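PDB 5V2D: dioxygenase from Pseudomonas brassicacearum, which probably uses iron and dioxygen to cleave the central double bond of lignin-derived stilbenes oxidatively, giving two aldehydes. Local coordinates for residues A[250-255]-A[276-281]; A[292-297]-A[352-357]. One frame throughout, in Å; residues are numbered along the deposited sequence. Where two conformers were deposited one is given.

How the contacts relate
A beta propeller is held together at two levels, within its blades and between them, and the two contacts are one of each. Contact 1 lies within one blade: strands 247-252 and 276-283 are joined by backbone hydrogen bonds, and every residue that touches is buried. Contact 2 joins that blade to the next, setting its outermost strand, 292-298, against the end of strand 345-353 and the turn there. The centre of contact 1 is about 18 Å from the centre of the chain. That of contact 2 is about 27 Å from it, and contact 2 is partly buried; side chains carry it, through aromatic rings and one arginine. The two meet where Phe-279 packs on Phe-352.

Contact 1: residues A[250-255]-A[276-281]; sequences FPLIPL and PQLFAV
Phe-250 and Ala-280 form the tight end of this antiparallel pairing, bonded in both directions: Phe-250 N reaches Ala-280 O at 2.9 Å, and Ala-280 N reaches Phe-250 O at 3.0 Å. The latter oxygen also receives the CA-H of Phe-279. Leu-252 N continues the pattern with a 2.8 Å bond to Leu-278 O. On one face the CB atoms of Phe-250 and Ala-280 meet, as do those of Leu-252 and Leu-278. On the other, Phe-279, its CG beside the backbone N (chi1 -59°), brings CE2 to 3.7 Å from Pro-251 CB. That proline belongs to a non-hydrogen-bonded pair, where its missing N-H costs this pairing nothing. At the carbonyl of Leu-252 the grip slackens. Leu-278 N to Leu-252 O is a weak 3.4 Å bond, and a water donates to both Leu-252 O and Pro-276 O as the chains part at the inverse gamma turn centred on Pro-254. Gln-302 NE2 also bonds to Leu-252 O. These are the middle strands of a four-stranded propeller blade, with strand 242-243 flanking 247-252, strand 292-298 flanking 276-283, and Gln-302 of strand 301-311 packing on Pro-251 and Phe-279.

Contact 2: residues A[292-297]-A[352-357]; sequences RWFKGP and FDLNSG
Phe-294 and Phe-352 each place CG beside the backbone N, opposite the carbonyl carbon (chi1 -68° and -58°), and these torsions bring the two rings together. The edge of Phe-352 is directed at the face of Phe-294, the planes inclined at 61° and the closest atoms, Phe-352 CD2 and Phe-294 CG, 3.7 Å apart. Phe-352 CB sits almost squarely above the same face, a CH-pi contact 4.1 Å from the ring centroid. Round the rim of the Phe-294 ring, Leu-354 CD1 lies 3.9 Å from CZ, and Asp-353 O is 3.7 Å from CE1. This is packing between consecutive blades of the seven-bladed propeller of carotenoid cleavage oxygenases: strand 292-298 is the outer strand of one blade, strand 345-353 part of the next. Were Phe-294 an alanine, a gap would be likely to open between the blades, with Phe-352 losing the face it packs against and Leu-354 CD1 the ring edge beside it. Where the strand ends, a type I beta turn runs from Asp-353 to Ser-356, and Asp-353 OD1 takes Asn-355 N in an Asx turn. The side chain of Arg-292 folds over toward this turn. In one of its two conformers, and so less certainly, Arg-292 NH1 makes a nearly straight 2.9 Å hydrogen bond to a lone pair of Leu-354 O, which lies in the guanidinium plane.

Contact 1: residues A[250-255]-A[276-281]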
loop_
_atom_site.group_PDB
_atom_site.type_symbol
_atom_site.label_atom_id
_atom_site.label_comp_id
_atom_site.label_asym_id
_atom_site.label_seq_id
_atom_site.Cartn_x
_atom_site.Cartn_y
_atom_site.Cartn_z
ATOM N N PHE A 250 2.215 -12.393 10.970
ATOM C CA PHE A 250 2.430 -12.461 9.508
ATOM C C PHE A 250 1.193 -13.158 8.888
ATOM O O PHE A 250 0.992 -14.344 9.081
ATOM C CB PHE A 250 3.593 -13.345 9.199
ATOM C CG PHE A 250 4.923 -12.797 9.605
ATOM C CD1 PHE A 250 5.275 -12.707 10.944
ATOM C CD2 PHE A 250 5.917 -12.600 8.634
ATOM C CE1 PHE A 250 6.525 -12.213 11.340
ATOM C CE2 PHE A 250 7.229 -12.139 8.991
ATOM C CZ PHE A 250 7.518 -11.949 10.359
ATOM N N PRO A 251 0.405 -12.440 8.116
ATOM C CA PRO A 251 -0.727 -13.078 7.408
ATOM C C PRO A 251 -0.231 -13.608 6.065
ATOM O O PRO A 251 0.128 -12.851 5.155
ATOM C CB PRO A 251 -1.758 -11.937 7.247
ATOM C CG PRO A 251 -1.122 -10.753 7.952
ATOM C CD PRO A 251 0.335 -10.982 8.034
ATOM N N LEU A 252 -0.235 -14.915 5.887
ATOM C CA LEU A 252 0.108 -15.531 4.613
ATOM C C LEU A 252 -1.148 -15.671 3.775
ATOM O O LEU A 252 -2.050 -16.456 4.093
ATOM C CB LEU A 252 0.719 -16.947 4.798
ATOM C CG LEU A 252 2.213 -16.899 5.049
ATOM C CD1 LEU A 252 2.445 -16.272 6.402
ATOM C CD2 LEU A 252 2.813 -18.261 4.995
ATOM N N ILE A 253 -1.204 -14.890 2.725
ATOM C CA ILE A 253 -2.295 -14.890 1.765
ATOM C C ILE A 253 -2.148 -16.165 0.886
ATOM O O ILE A 253 -1.006 -16.541 0.560
ATOM C CB ILE A 253 -2.180 -13.634 0.903
ATOM C CG1 ILE A 253 -2.379 -12.379 1.778
ATOM C CG2 ILE A 253 -3.201 -13.629 -0.231
ATOM C CD1 ILE A 253 -1.880 -11.087 1.109
ATOM N N PRO A 254 -3.269 -16.832 0.530
ATOM C CA PRO A 254 -3.153 -18.058 -0.274
ATOM C C PRO A 254 -2.760 -17.856 -1.748
ATOM O O PRO A 254 -3.373 -18.460 -2.647
ATOM C CB PRO A 254 -4.582 -18.694 -0.228
ATOM C CG PRO A 254 -5.344 -17.930 0.736
ATOM C CD PRO A 254 -4.634 -16.617 1.027
ATOM N N LEU A 255 -1.739 -17.057 -1.981
ATOM C CA LEU A 255 -1.132 -16.825 -3.263
ATOM C C LEU A 255 0.259 -17.448 -3.159
ATOM O O LEU A 255 1.121 -16.887 -2.421
ATOM C CB LEU A 255 -0.962 -15.329 -3.492
ATOM C CG LEU A 255 -2.188 -14.587 -3.925
ATOM C CD1 LEU A 255 -1.964 -13.092 -3.901
ATOM C CD2 LEU A 255 -2.655 -15.020 -5.323
ATOM N N PRO A 276 -5.983 -22.859 3.527
ATOM C CA PRO A 276 -6.370 -21.932 4.600
ATOM C C PRO A 276 -5.501 -20.636 4.621
ATOM O O PRO A 276 -4.305 -20.660 4.362
ATOM C CB PRO A 276 -6.167 -22.763 5.855
ATOM C CG PRO A 276 -6.266 -24.208 5.430
ATOM C CD PRO A 276 -5.722 -24.238 4.027
ATOM N N GLN A 277 -6.156 -19.531 4.904
ATOM C CA GLN A 277 -5.467 -18.327 5.359
ATOM C C GLN A 277 -4.614 -18.787 6.526
ATOM O O GLN A 277 -5.075 -19.550 7.381
ATOM C CB GLN A 277 -6.487 -17.264 5.757
ATOM C CG GLN A 277 -7.167 -16.603 4.566
ATOM C CD GLN A 277 -8.297 -15.713 5.001
ATOM O OE1 GLN A 277 -8.113 -14.526 5.201
ATOM N NE2 GLN A 277 -9.448 -16.288 5.231
ATOM N N LEU A 278 -3.364 -18.400 6.547
ATOM C CA LEU A 278 -2.462 -18.839 7.621
ATOM C C LEU A 278 -1.878 -17.577 8.306
ATOM O O LEU A 278 -1.656 -16.555 7.659
ATOM C CB LEU A 278 -1.421 -19.685 6.969
ATOM C CG LEU A 278 -0.631 -20.670 7.728
ATOM C CD1 LEU A 278 -1.458 -21.668 8.518
ATOM C CD2 LEU A 278 0.324 -21.416 6.798
ATOM N N PHE A 279 -1.631 -17.657 9.610
ATOM C CA PHE A 279 -1.033 -16.566 10.377
ATOM C C PHE A 279 0.079 -17.118 11.256
ATOM O O PHE A 279 -0.170 -18.084 12.037
ATOM C CB PHE A 279 -2.089 -15.929 11.266
ATOM C CG PHE A 279 -3.265 -15.381 10.502
ATOM C CD1 PHE A 279 -4.347 -16.195 10.152
ATOM C CD2 PHE A 279 -3.266 -14.051 10.093
ATOM C CE1 PHE A 279 -5.417 -15.713 9.471
ATOM C CE2 PHE A 279 -4.352 -13.533 9.414
ATOM C CZ PHE A 279 -5.435 -14.339 9.113
ATOM N N ALA A 280 1.266 -16.532 11.170
ATOM C CA ALA A 280 2.332 -16.800 12.123
ATOM C C ALA A 280 2.343 -15.713 13.190
ATOM O O ALA A 280 2.338 -14.539 12.882
ATOM C CB ALA A 280 3.655 -16.814 11.413
ATOM N N VAL A 281 2.349 -16.089 14.460
ATOM C CA VAL A 281 2.319 -15.143 15.559
ATOM C C VAL A 281 3.525 -15.435 16.413
ATOM O O VAL A 281 3.775 -16.588 16.758
ATOM C CB VAL A 281 1.058 -15.335 16.413
ATOM C CG1 VAL A 281 1.084 -14.398 17.590
ATOM C CG2 VAL A 281 -0.218 -15.208 15.628
HETATM O O HOH W 1 -2.122 -19.204 2.979
#

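Contact 2: residues A[292-297]-A[352-357]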
loop_
_atom_site.group_PDB
_atom_site.type_symbol
_atom_site.label_atom_id
_atom_site.label_comp_id
_atom_site.label_asym_id
_atom_site.label_seq_id
_atom_site.Cartn_x
_atom_site.Cartn_y
_atom_site.Cartn_z
ATOM N N ARG A 292 3.982 -19.446 16.612
ATOM C CA ARG A 292 2.775 -20.282 16.610
ATOM C C ARG A 292 1.969 -20.016 15.365
ATOM O O ARG A 292 1.842 -18.845 14.943
ATOM C CB ARG A 292 1.882 -19.952 17.794
ATOM C CG ARG A 292 2.411 -20.539 19.122
ATOM C CD ARG A 292 1.982 -22.025 19.232
ATOM N NE ARG A 292 0.527 -21.986 19.265
ATOM C CZ ARG A 292 -0.149 -21.567 20.322
ATOM N NH1 ARG A 292 0.472 -21.179 21.463
ATOM N NH2 ARG A 292 -1.447 -21.511 20.204
ATOM N N TRP A 293 1.352 -21.059 14.808
ATOM C CA TRP A 293 0.575 -20.951 13.562
ATOM C C TRP A 293 -0.916 -21.057 13.799
ATOM O O TRP A 293 -1.379 -21.895 14.619
ATOM C CB TRP A 293 1.038 -22.031 12.609
ATOM C CG TRP A 293 2.459 -21.732 12.109
ATOM C CD1 TRP A 293 3.632 -22.196 12.656
ATOM C CD2 TRP A 293 2.826 -20.912 11.012
ATOM N NE1 TRP A 293 4.682 -21.707 11.968
ATOM C CE2 TRP A 293 4.233 -20.925 10.943
ATOM C CE3 TRP A 293 2.104 -20.170 10.063
ATOM C CZ2 TRP A 293 4.956 -20.232 9.952
ATOM C CZ3 TRP A 293 2.848 -19.471 9.056
ATOM C CH2 TRP A 293 4.233 -19.516 9.037
ATOM N N PHE A 294 -1.691 -20.208 13.139
ATOM C CA PHE A 294 -3.127 -20.284 13.248
ATOM C C PHE A 294 -3.679 -20.336 11.837
ATOM O O PHE A 294 -3.083 -19.748 10.893
ATOM C CB PHE A 294 -3.690 -19.090 13.944
ATOM C CG PHE A 294 -3.336 -18.995 15.409
ATOM C CD1 PHE A 294 -4.240 -19.411 16.383
ATOM C CD2 PHE A 294 -2.103 -18.455 15.789
ATOM C CE1 PHE A 294 -3.919 -19.319 17.720
ATOM C CE2 PHE A 294 -1.704 -18.405 17.106
ATOM C CZ PHE A 294 -2.641 -18.795 18.104
ATOM N N LYS A 295 -4.837 -20.953 11.665
ATOM C CA LYS A 295 -5.470 -21.144 10.383
ATOM C C LYS A 295 -6.847 -20.566 10.332
ATOM O O LYS A 295 -7.698 -20.906 11.146
ATOM C CB LYS A 295 -5.670 -22.633 10.115
ATOM C CG LYS A 295 -4.389 -23.374 9.888
ATOM C CD LYS A 295 -4.706 -24.881 9.898
ATOM C CE LYS A 295 -3.814 -25.689 8.945
ATOM N NZ LYS A 295 -3.686 -26.974 9.644
ATOM N N GLY A 296 -7.129 -19.829 9.266
ATOM C CA GLY A 296 -8.427 -19.251 9.003
ATOM C C GLY A 296 -9.074 -19.956 7.806
ATOM O O GLY A 296 -8.553 -20.920 7.291
ATOM N N PRO A 297 -10.235 -19.493 7.384
ATOM C CA PRO A 297 -10.932 -20.064 6.258
ATOM C C PRO A 297 -10.182 -20.114 4.949
ATOM O O PRO A 297 -9.311 -19.268 4.631
ATOM C CB PRO A 297 -12.143 -19.121 6.079
ATOM C CG PRO A 297 -12.378 -18.544 7.445
ATOM C CD PRO A 297 -11.014 -18.416 8.031
ATOM N N PHE A 352 -6.273 -14.132 18.060
ATOM C CA PHE A 352 -5.337 -15.253 18.110
ATOM C C PHE A 352 -5.051 -15.450 19.623
ATOM O O PHE A 352 -4.345 -14.663 20.243
ATOM C CB PHE A 352 -4.039 -14.967 17.343
ATOM C CG PHE A 352 -4.266 -14.630 15.904
ATOM C CD1 PHE A 352 -4.275 -13.300 15.494
ATOM C CD2 PHE A 352 -4.629 -15.578 14.994
ATOM C CE1 PHE A 352 -4.460 -12.974 14.169
ATOM C CE2 PHE A 352 -4.845 -15.258 13.672
ATOM C CZ PHE A 352 -4.774 -13.935 13.255
ATOM N N ASP A 353 -5.652 -16.495 20.171
ATOM C CA ASP A 353 -5.557 -16.792 21.597
ATOM C C ASP A 353 -4.421 -17.754 21.759
ATOM O O ASP A 353 -4.565 -18.965 21.375
ATOM C CB ASP A 353 -6.854 -17.390 22.117
ATOM C CG ASP A 353 -6.836 -17.603 23.665
ATOM O OD1 ASP A 353 -5.755 -17.480 24.331
ATOM O OD2 ASP A 353 -7.959 -17.721 24.202
ATOM N N LEU A 354 -3.290 -17.237 22.266
ATOM C CA LEU A 354 -2.110 -18.052 22.338
ATOM C C LEU A 354 -2.240 -19.227 23.402
ATOM O O LEU A 354 -1.428 -20.139 23.401
ATOM C CB LEU A 354 -0.921 -17.176 22.717
ATOM C CG LEU A 354 0.130 -16.653 21.749
ATOM C CD1 LEU A 354 0.117 -17.252 20.323
ATOM C CD2 LEU A 354 0.180 -15.124 21.796
ATOM N N ASN A 355 -3.207 -19.076 24.302
ATOM C CA ASN A 355 -3.419 -20.104 25.383
ATOM C C ASN A 355 -4.501 -21.077 25.111
ATOM O O ASN A 355 -5.039 -21.724 26.020
ATOM C CB ASN A 355 -3.765 -19.388 26.665
ATOM C CG ASN A 355 -2.625 -18.552 27.121
ATOM O OD1 ASN A 355 -1.483 -18.998 26.960
ATOM N ND2 ASN A 355 -2.900 -17.317 27.522
ATOM N N SER A 356 -4.932 -21.139 23.892
ATOM C CA SER A 356 -6.129 -21.964 23.601
ATOM C C SER A 356 -5.588 -23.251 22.945
ATOM O O SER A 356 -4.395 -23.379 22.516
ATOM C CB SER A 356 -7.115 -21.183 22.757
ATOM O OG SER A 356 -7.157 -21.712 21.417
ATOM N N GLY A 357 -6.461 -24.225 22.894
ATOM C CA GLY A 357 -6.123 -25.503 22.222
ATOM C C GLY A 357 -6.186 -25.423 20.692
ATOM O O GLY A 357 -5.630 -26.230 20.041
#